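Side-chain contacts in Lip_vut3, C2L (PDB 6NKD), which is a GDSL-family lipase from the goat rumen metagenome that probably hydrolyses lipid esters: residues T78-G81 against N82-L85; S49-E52 against T53-L57; H98-L101 against E102-H106; I169-Y172 against A173-G177. One frame throughout, in Å; residues are numbered along the deposited sequence.

Interaction 1. Residues T78-G81 against N82-L85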
loop_
_atom_site.group_PDB
_atom_site.type_symbol
_atom_site.label_atom_id
_atom_site.label_comp_id
_atom_site.label_asym_id
_atom_site.label_seq_id
_atom_site.Cartn_x
_atom_site.Cartn_y
_atom_site.Cartn_z
ATOM N N THR A 78 15.932 15.071 2.701
ATOM C CA THR A 78 14.922 15.412 3.689
ATOM C C THR A 78 15.137 14.555 4.928
ATOM O O THR A 78 15.734 13.477 4.860
ATOM C CB THR A 78 13.493 15.203 3.157
ATOM O OG1 THR A 78 13.257 13.807 2.935
ATOM C CG2 THR A 78 13.290 15.958 1.856
ATOM N N GLY A 79 14.657 15.044 6.062
ATOM C CA GLY A 79 14.787 14.290 7.293
ATOM C C GLY A 79 14.453 15.141 8.496
ATOM O O GLY A 79 14.141 16.331 8.387
ATOM N N CYS A 80 14.520 14.488 9.658
ATOM C CA CYS A 80 14.278 15.031 10.993
ATOM C C CYS A 80 12.824 15.432 11.223
ATOM O O CYS A 80 12.502 15.927 12.311
ATOM C CB CYS A 80 15.181 16.233 11.309
ATOM S SG CYS A 80 15.584 16.454 13.058
ATOM N N GLY A 81 11.934 15.230 10.249
ATOM C CA GLY A 81 10.537 15.575 10.454
ATOM C C GLY A 81 9.853 14.704 11.494
ATOM O O GLY A 81 9.023 15.186 12.269
ATOM N N ASN A 82 10.187 13.412 11.523
ATOM C CA ASN A 82 9.563 12.514 12.489
ATOM C C ASN A 82 10.120 12.701 13.894
ATOM O O ASN A 82 9.440 12.356 14.868
ATOM C CB ASN A 82 9.733 11.062 12.040
ATOM C CG ASN A 82 8.891 10.099 12.851
ATOM O OD1 ASN A 82 9.415 9.291 13.618
ATOM N ND2 ASN A 82 7.575 10.183 12.689
ATOM N N ASP A 83 11.337 13.236 14.023
ATOM C CA ASP A 83 11.872 13.532 15.347
ATOM C C ASP A 83 11.063 14.619 16.043
ATOM O O ASP A 83 10.928 14.602 17.271
ATOM C CB ASP A 83 13.340 13.948 15.244
ATOM C CG ASP A 83 14.197 12.901 14.561
ATOM O OD1 ASP A 83 13.631 11.976 13.941
ATOM O OD2 ASP A 83 15.439 13.001 14.645
ATOM N N LEU A 84 10.519 15.567 15.275
ATOM C CA LEU A 84 9.657 16.588 15.859
ATOM C C LEU A 84 8.385 15.966 16.421
ATOM O O LEU A 84 7.944 16.324 17.521
ATOM C CB LEU A 84 9.332 17.655 14.809
ATOM C CG LEU A 84 8.523 18.904 15.184
ATOM C CD1 LEU A 84 7.019 18.678 15.052
ATOM C CD2 LEU A 84 8.874 19.397 16.584
ATOM N N LEU A 85 7.783 15.032 15.681
ATOM C CA LEU A 85 6.586 14.359 16.175
ATOM C C LEU A 85 6.889 13.550 17.428
ATOM O O LEU A 85 6.110 13.566 18.388
ATOM C CB LEU A 85 5.994 13.463 15.086
ATOM C CG LEU A 85 4.925 14.066 14.168
ATOM C CD1 LEU A 85 5.467 15.251 13.384
ATOM C CD2 LEU A 85 4.367 13.010 13.223
#
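The D83 carboxylate has C80 SG lying off one side of its plane. The sulfur sits toward the OD2 branch, with SG 3.8 Å from D83 OD2. The other oxygen, OD1, packs against the carboxyl end of E52. The N82 amide turns away from this loop, and its OD1 accepts from N110 ND2 of the second subunit. C80 SG lies roughly anti to the backbone N (chi1 -151°), within van der Waals range of D83. D83 CB rests 3.6 Å from C80 O. L84 N gives G81 O a weak, bent bond of 3.4 Å. L85 CD1 folds back to 3.7 Å from the same G81 O. The first turn of helix 81-94 carries the asparagine characteristic of SGNH hydrolases. N82 probably binds the substrate, as in relatives, where this residue belongs to the oxyanion hole. L84 packs on F100 of helix 98-122 and on W149. C80 SG is joined to C107 in a disulfide, which ties the loop to helix 98-122. The sulfur therefore has no thiol proton to give D83, and their contact is van der Waals packing. The neighbouring E52 carboxylate would probably make it harder for D83 to ionise.

Interaction 2. Residues S49-E52 against T53-L57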
loop_
_atom_site.group_PDB
_atom_site.type_symbol
_atom_site.label_atom_id
_atom_site.label_comp_id
_atom_site.label_asym_id
_atom_site.label_seq_id
_atom_site.Cartn_x
_atom_site.Cartn_y
_atom_site.Cartn_z
ATOM N N SER A 49 9.561 5.718 4.788
ATOM C CA SER A 49 8.957 6.369 5.943
ATOM C C SER A 49 9.670 5.948 7.223
ATOM O O SER A 49 10.017 4.778 7.406
ATOM C CB SER A 49 7.469 6.027 6.025
ATOM O OG SER A 49 6.780 6.523 4.892
ATOM N N GLY A 50 9.898 6.914 8.108
ATOM C CA GLY A 50 10.601 6.648 9.346
ATOM C C GLY A 50 12.099 6.510 9.216
ATOM O O GLY A 50 12.740 6.009 10.147
ATOM N N LEU A 51 12.680 6.933 8.097
ATOM C CA LEU A 51 14.126 6.865 7.902
ATOM C C LEU A 51 14.748 8.108 8.524
ATOM O O LEU A 51 14.714 9.194 7.941
ATOM C CB LEU A 51 14.465 6.755 6.420
ATOM C CG LEU A 51 15.528 5.723 6.045
ATOM C CD1 LEU A 51 15.056 4.324 6.407
ATOM C CD2 LEU A 51 15.862 5.815 4.565
ATOM N N GLU A 52 15.319 7.954 9.715
ATOM C CA GLU A 52 15.891 9.086 10.423
ATOM C C GLU A 52 17.242 9.472 9.820
ATOM O O GLU A 52 17.800 8.775 8.968
ATOM C CB GLU A 52 16.020 8.773 11.913
ATOM C CG GLU A 52 14.684 8.469 12.578
ATOM C CD GLU A 52 14.767 8.446 14.091
ATOM O OE1 GLU A 52 15.800 8.883 14.640
ATOM O OE2 GLU A 52 13.795 7.991 14.732
ATOM N N THR A 53 17.764 10.613 10.279
ATOM C CA THR A 53 18.936 11.205 9.644
ATOM C C THR A 53 20.181 10.340 9.808
ATOM O O THR A 53 21.027 10.304 8.907
ATOM C CB THR A 53 19.186 12.605 10.205
ATOM O OG1 THR A 53 19.343 12.532 11.627
ATOM C CG2 THR A 53 18.019 13.529 9.871
ATOM N N SER A 54 20.315 9.641 10.937
ATOM C CA SER A 54 21.487 8.793 11.133
ATOM C C SER A 54 21.522 7.662 10.115
ATOM O O SER A 54 22.590 7.314 9.598
ATOM C CB SER A 54 21.505 8.238 12.558
ATOM O OG SER A 54 20.395 7.390 12.790
ATOM N N GLU A 55 20.362 7.078 9.810
ATOM C CA GLU A 55 20.310 6.014 8.814
ATOM C C GLU A 55 20.664 6.540 7.430
ATOM O O GLU A 55 21.409 5.893 6.686
ATOM C CB GLU A 55 18.923 5.375 8.803
ATOM C CG GLU A 55 18.538 4.716 10.114
ATOM C CD GLU A 55 17.039 4.594 10.279
ATOM O OE1 GLU A 55 16.313 5.411 9.677
ATOM O OE2 GLU A 55 16.586 3.685 11.004
ATOM N N ILE A 56 20.141 7.717 7.072
ATOM C CA ILE A 56 20.442 8.313 5.774
ATOM C C ILE A 56 21.943 8.525 5.619
ATOM O O ILE A 56 22.502 8.359 4.528
ATOM C CB ILE A 56 19.658 9.627 5.601
ATOM C CG1 ILE A 56 18.155 9.369 5.728
ATOM C CG2 ILE A 56 19.978 10.276 4.264
ATOM C CD1 ILE A 56 17.307 10.618 5.627
ATOM N N LEU A 57 22.619 8.888 6.711
ATOM C CA LEU A 57 24.073 9.013 6.671
ATOM C C LEU A 57 24.737 7.652 6.499
ATOM O O LEU A 57 25.729 7.525 5.772
ATOM C CB LEU A 57 24.570 9.704 7.940
ATOM C CG LEU A 57 26.074 9.689 8.220
ATOM C CD1 LEU A 57 26.852 10.297 7.065
ATOM C CD2 LEU A 57 26.377 10.421 9.517
#
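E55 reaches back along the chain to the residue that starts its own helix. Its OE1 accepts from E52 N at 2.7 Å. The N-H comes to the anti side of the carboxylate, 35° out of its plane. E52 is the N-cap, so this is the half of a capping box in which the third helical residue binds the N-cap amide. With CG anti to the carbonyl carbon (chi1 -62°) and the chain extended beyond it, E55 lays OE1 against L51 as well, 3.2 Å from L51 CA and 3.7 Å from L51 CD1. The E52 carbonyl is satisfied from the helix: I56 N meets E52 O at 3.2 Å, in the carbonyl plane and nearly straight at 163°. An alanine in place of E55 would probably leave E52 N without its acceptor and open a gap beside L51. T53 OG1 bonds N110 ND2, S54 OG bonds E102 OE2 of the second subunit, and S49 OG bonds E55 OE1 of that subunit. E55 OE2 lies close to E102 OE1 of the second subunit, like charges that would probably favour protonation of one. G50, a probable substrate-binding residue, precedes L51. The segment leads from strand 41-47 into helix 53-59. There T53 packs on C107 and Y111 of helix 98-122, while E52 lies against Q86 of helix 81-94.

Interaction 3. Residues H98-L101 against E102-H106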
loop_
_atom_site.group_PDB
_atom_site.type_symbol
_atom_site.label_atom_id
_atom_site.label_comp_id
_atom_site.label_asym_id
_atom_site.label_seq_id
_atom_site.Cartn_x
_atom_site.Cartn_y
_atom_site.Cartn_z
ATOM N N HIS A 98 14.198 20.437 26.667
ATOM C CA HIS A 98 15.487 20.042 26.118
ATOM C C HIS A 98 15.406 18.812 25.222
ATOM O O HIS A 98 16.350 18.554 24.468
ATOM C CB HIS A 98 16.475 19.779 27.264
ATOM C CG HIS A 98 17.836 19.348 26.811
ATOM N ND1 HIS A 98 18.725 20.205 26.200
ATOM C CD2 HIS A 98 18.457 18.146 26.875
ATOM C CE1 HIS A 98 19.835 19.552 25.910
ATOM N NE2 HIS A 98 19.700 18.301 26.309
ATOM N N VAL A 99 14.301 18.062 25.268
ATOM C CA VAL A 99 14.240 16.782 24.566
ATOM C C VAL A 99 14.367 16.969 23.059
ATOM O O VAL A 99 14.961 16.131 22.371
ATOM C CB VAL A 99 12.948 16.023 24.937
ATOM C CG1 VAL A 99 11.714 16.801 24.505
ATOM C CG2 VAL A 99 12.951 14.631 24.319
ATOM N N PHE A 100 13.833 18.066 22.518
ATOM C CA PHE A 100 13.940 18.282 21.081
ATOM C C PHE A 100 15.273 18.915 20.709
ATOM O O PHE A 100 15.830 18.606 19.650
ATOM C CB PHE A 100 12.786 19.151 20.577
ATOM C CG PHE A 100 12.848 19.450 19.100
ATOM C CD1 PHE A 100 12.359 18.544 18.173
ATOM C CD2 PHE A 100 13.399 20.637 18.639
ATOM C CE1 PHE A 100 12.418 18.814 16.815
ATOM C CE2 PHE A 100 13.459 20.914 17.283
ATOM C CZ PHE A 100 12.968 20.001 16.370
ATOM N N LEU A 101 15.795 19.801 21.560
ATOM C CA LEU A 101 17.074 20.438 21.264
ATOM C C LEU A 101 18.188 19.404 21.163
ATOM O O LEU A 101 19.108 19.548 20.349
ATOM C CB LEU A 101 17.404 21.485 22.328
ATOM C CG LEU A 101 16.398 22.623 22.521
ATOM C CD1 LEU A 101 17.033 23.763 23.306
ATOM C CD2 LEU A 101 15.855 23.121 21.189
ATOM N N GLU A 102 18.120 18.349 21.979
ATOM C CA GLU A 102 19.085 17.262 21.856
ATOM C C GLU A 102 18.858 16.472 20.573
ATOM O O GLU A 102 19.818 16.095 19.889
ATOM C CB GLU A 102 19.001 16.343 23.074
ATOM C CG GLU A 102 20.112 15.304 23.144
ATOM C CD GLU A 102 21.441 15.897 23.570
ATOM O OE1 GLU A 102 21.716 15.932 24.788
ATOM O OE2 GLU A 102 22.210 16.336 22.688
ATOM N N ALA A 103 17.593 16.213 20.227
ATOM C CA ALA A 103 17.295 15.503 18.988
ATOM C C ALA A 103 17.592 16.369 17.771
ATOM O O ALA A 103 18.115 15.878 16.764
ATOM C CB ALA A 103 15.837 15.045 18.982
ATOM N N SER A 104 17.257 17.660 17.844
ATOM C CA SER A 104 17.605 18.583 16.768
ATOM C C SER A 104 19.115 18.712 16.611
ATOM O O SER A 104 19.608 18.917 15.495
ATOM C CB SER A 104 16.974 19.951 17.032
ATOM O OG SER A 104 17.613 20.971 16.286
ATOM N N SER A 105 19.862 18.593 17.710
ATOM C CA SER A 105 21.317 18.635 17.621
ATOM C C SER A 105 21.870 17.411 16.902
ATOM O O SER A 105 22.924 17.495 16.260
ATOM C CB SER A 105 21.926 18.750 19.018
ATOM O OG SER A 105 23.342 18.780 18.959
ATOM N N HIS A 106 21.181 16.272 16.994
ATOM C CA HIS A 106 21.645 15.072 16.304
ATOM C C HIS A 106 21.403 15.169 14.804
ATOM O O HIS A 106 22.221 14.696 14.007
ATOM C CB HIS A 106 20.958 13.834 16.879
ATOM C CG HIS A 106 21.399 13.488 18.266
ATOM N ND1 HIS A 106 20.833 12.464 18.994
ATOM C CD2 HIS A 106 22.354 14.029 19.060
ATOM C CE1 HIS A 106 21.418 12.390 20.176
ATOM N NE2 HIS A 106 22.345 13.329 20.241
#
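Near the start of helix 98-122, H98 and E102 meet one turn apart, and so do F100 and S104. H98 NE2 gives a weak hydrogen bond of 3.5 Å to E102 OE1. The E102 chain is bent at chi2 (75°), which brings its carboxylate back beside the imidazole. The two flat groups stand 83° apart, nearly upright to each other. E102 N also lies over one face of the H98 ring. That amide in turn donates to H98 O at 3.1 Å, so the pair is linked through both backbone and side chain. Both pairs follow the i to i+4 spacing of an alpha helix, and S105 N continues it with a 2.9 Å bond to L101 O. On another side of the helix the F100 ring receives S104 CB in an off-centre CH-pi contact. CB lies 4.1 Å from the ring centroid, 30° off the ring normal. The closest ring atom is CE2, with S104 CB 3.7 Å from F100 CE2. A103 CB rests 3.6 Å from F100 O, where the helix winds past S87 of helix 81-94. The F100 ring stacks with W149 of helix 144-157 and also touches L84, while S104 packs on F153.

Interaction 4. Residues I169-Y172 against A173-G177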
loop_
_atom_site.group_PDB
_atom_site.type_symbol
_atom_site.label_atom_id
_atom_site.label_comp_id
_atom_site.label_asym_id
_atom_site.label_seq_id
_atom_site.Cartn_x
_atom_site.Cartn_y
_atom_site.Cartn_z
ATOM N N ILE A 169 16.730 24.963 1.536
ATOM C CA ILE A 169 15.442 25.395 1.004
ATOM C C ILE A 169 14.516 25.747 2.160
ATOM O O ILE A 169 14.342 24.960 3.098
ATOM C CB ILE A 169 14.835 24.304 0.110
ATOM C CG1 ILE A 169 15.825 23.921 -0.993
ATOM C CG2 ILE A 169 13.521 24.772 -0.493
ATOM C CD1 ILE A 169 16.233 25.074 -1.885
ATOM N N ASP A 170 13.915 26.937 2.092
ATOM C CA ASP A 170 13.066 27.442 3.170
ATOM C C ASP A 170 11.668 26.847 3.020
ATOM O O ASP A 170 10.717 27.495 2.573
ATOM C CB ASP A 170 13.036 28.966 3.156
ATOM C CG ASP A 170 12.524 29.551 4.457
ATOM O OD1 ASP A 170 12.160 28.771 5.364
ATOM O OD2 ASP A 170 12.491 30.795 4.574
ATOM N N THR A 171 11.551 25.571 3.401
ATOM C CA THR A 171 10.248 24.916 3.390
ATOM C C THR A 171 9.300 25.555 4.395
ATOM O O THR A 171 8.081 25.544 4.195
ATOM C CB THR A 171 10.393 23.424 3.696
ATOM O OG1 THR A 171 11.696 22.975 3.305
ATOM C CG2 THR A 171 9.340 22.627 2.945
ATOM N N TYR A 172 9.845 26.109 5.480
ATOM C CA TYR A 172 9.018 26.735 6.505
ATOM C C TYR A 172 8.236 27.913 5.935
ATOM O O TYR A 172 7.032 28.051 6.179
ATOM C CB TYR A 172 9.900 27.175 7.677
ATOM C CG TYR A 172 9.177 27.910 8.783
ATOM C CD1 TYR A 172 8.615 27.222 9.852
ATOM C CD2 TYR A 172 9.072 29.296 8.769
ATOM C CE1 TYR A 172 7.960 27.894 10.868
ATOM C CE2 TYR A 172 8.419 29.973 9.779
ATOM C CZ TYR A 172 7.865 29.270 10.825
ATOM O OH TYR A 172 7.215 29.949 11.832
ATOM N N ALA A 173 8.909 28.773 5.163
ATOM C CA ALA A 173 8.233 29.928 4.579
ATOM C C ALA A 173 7.192 29.513 3.548
ATOM O O ALA A 173 6.204 30.230 3.346
ATOM C CB ALA A 173 9.254 30.872 3.946
ATOM N N VAL A 174 7.395 28.373 2.885
ATOM C CA VAL A 174 6.421 27.897 1.907
ATOM C C VAL A 174 5.113 27.529 2.593
ATOM O O VAL A 174 4.024 27.866 2.112
ATOM C CB VAL A 174 7.000 26.708 1.114
ATOM C CG1 VAL A 174 5.908 26.005 0.327
ATOM C CG2 VAL A 174 8.106 27.175 0.184
ATOM N N PHE A 175 5.199 26.850 3.736
ATOM C CA PHE A 175 4.024 26.306 4.399
ATOM C C PHE A 175 3.383 27.257 5.401
ATOM O O PHE A 175 2.223 27.041 5.771
ATOM C CB PHE A 175 4.384 25.001 5.116
ATOM C CG PHE A 175 4.426 23.804 4.212
ATOM C CD1 PHE A 175 3.429 22.844 4.272
ATOM C CD2 PHE A 175 5.455 23.641 3.300
ATOM C CE1 PHE A 175 3.462 21.740 3.444
ATOM C CE2 PHE A 175 5.493 22.539 2.469
ATOM C CZ PHE A 175 4.495 21.587 2.540
ATOM N N LYS A 176 4.091 28.291 5.852
ATOM C CA LYS A 176 3.562 29.146 6.909
ATOM C C LYS A 176 2.353 29.924 6.402
ATOM O O LYS A 176 2.441 30.643 5.402
ATOM C CB LYS A 176 4.635 30.102 7.423
ATOM C CG LYS A 176 4.221 30.832 8.698
ATOM C CD LYS A 176 5.352 31.670 9.267
ATOM C CE LYS A 176 4.987 32.230 10.635
ATOM N NZ LYS A 176 6.082 33.063 11.206
ATOM N N GLY A 177 1.226 29.778 7.099
ATOM C CA GLY A 177 -0.002 30.444 6.732
ATOM C C GLY A 177 -0.907 29.658 5.809
ATOM O O GLY A 177 -2.080 30.026 5.661
#
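The backbone makes an inverse gamma turn centred on D170 and then winds into the short helix 171-175. D170 is the N-cap. Its OD1 accepts a weak capping bond of 3.3 Å from A173 N and a second bond from N135 ND2. The K176 and Y172 side chains cross at a slant, with K176 CD 3.5 Å from Y172 CE2. Y172 has CG anti to the backbone N (chi1 177°), which brings its ring beside K176. K176 is extended, and its NZ ends 3.4 Å from Y172 OH, a weak hydrogen bond. The stronger partner of that hydroxyl is D147 OD1 of helix 144-157. An alanine in place of Y172 would probably leave D147 without this partner and set the K176 chain free to move. T171 and F175 lie side by side and point the same way, T171 CG2 being 3.9 Å from F175 CE2. T171 O sits at the edge of the F175 ring and accepts from F175 N at 3.2 Å. The short helix follows strand 166-169. F175 stacks on Y137 and packs on M198, V174 touches A197 of helix 192-204, and T171 meets L134 of strand 130-134.

All four contacts are local and come in series along the chain, so none nests in or crosses another. Interaction 2 closes the turn from strand 41-47 into helix 53-59. Interaction 1 does the same between strand 74-77 and helix 81-94. These two touch, through T53 and I56 against 78-80 and E52 against D83, and bring together the two segments that hold the probable substrate-binding residues G50 and N82. Interaction 3 closes helical turns in the next helix, 98-122, and meets interaction 1 where L84 packs on F100. Interaction 4 comes last, after strand 166-169 at the sheet edge. It touches none of the others, and its centre is about 22 Å from that of interaction 2.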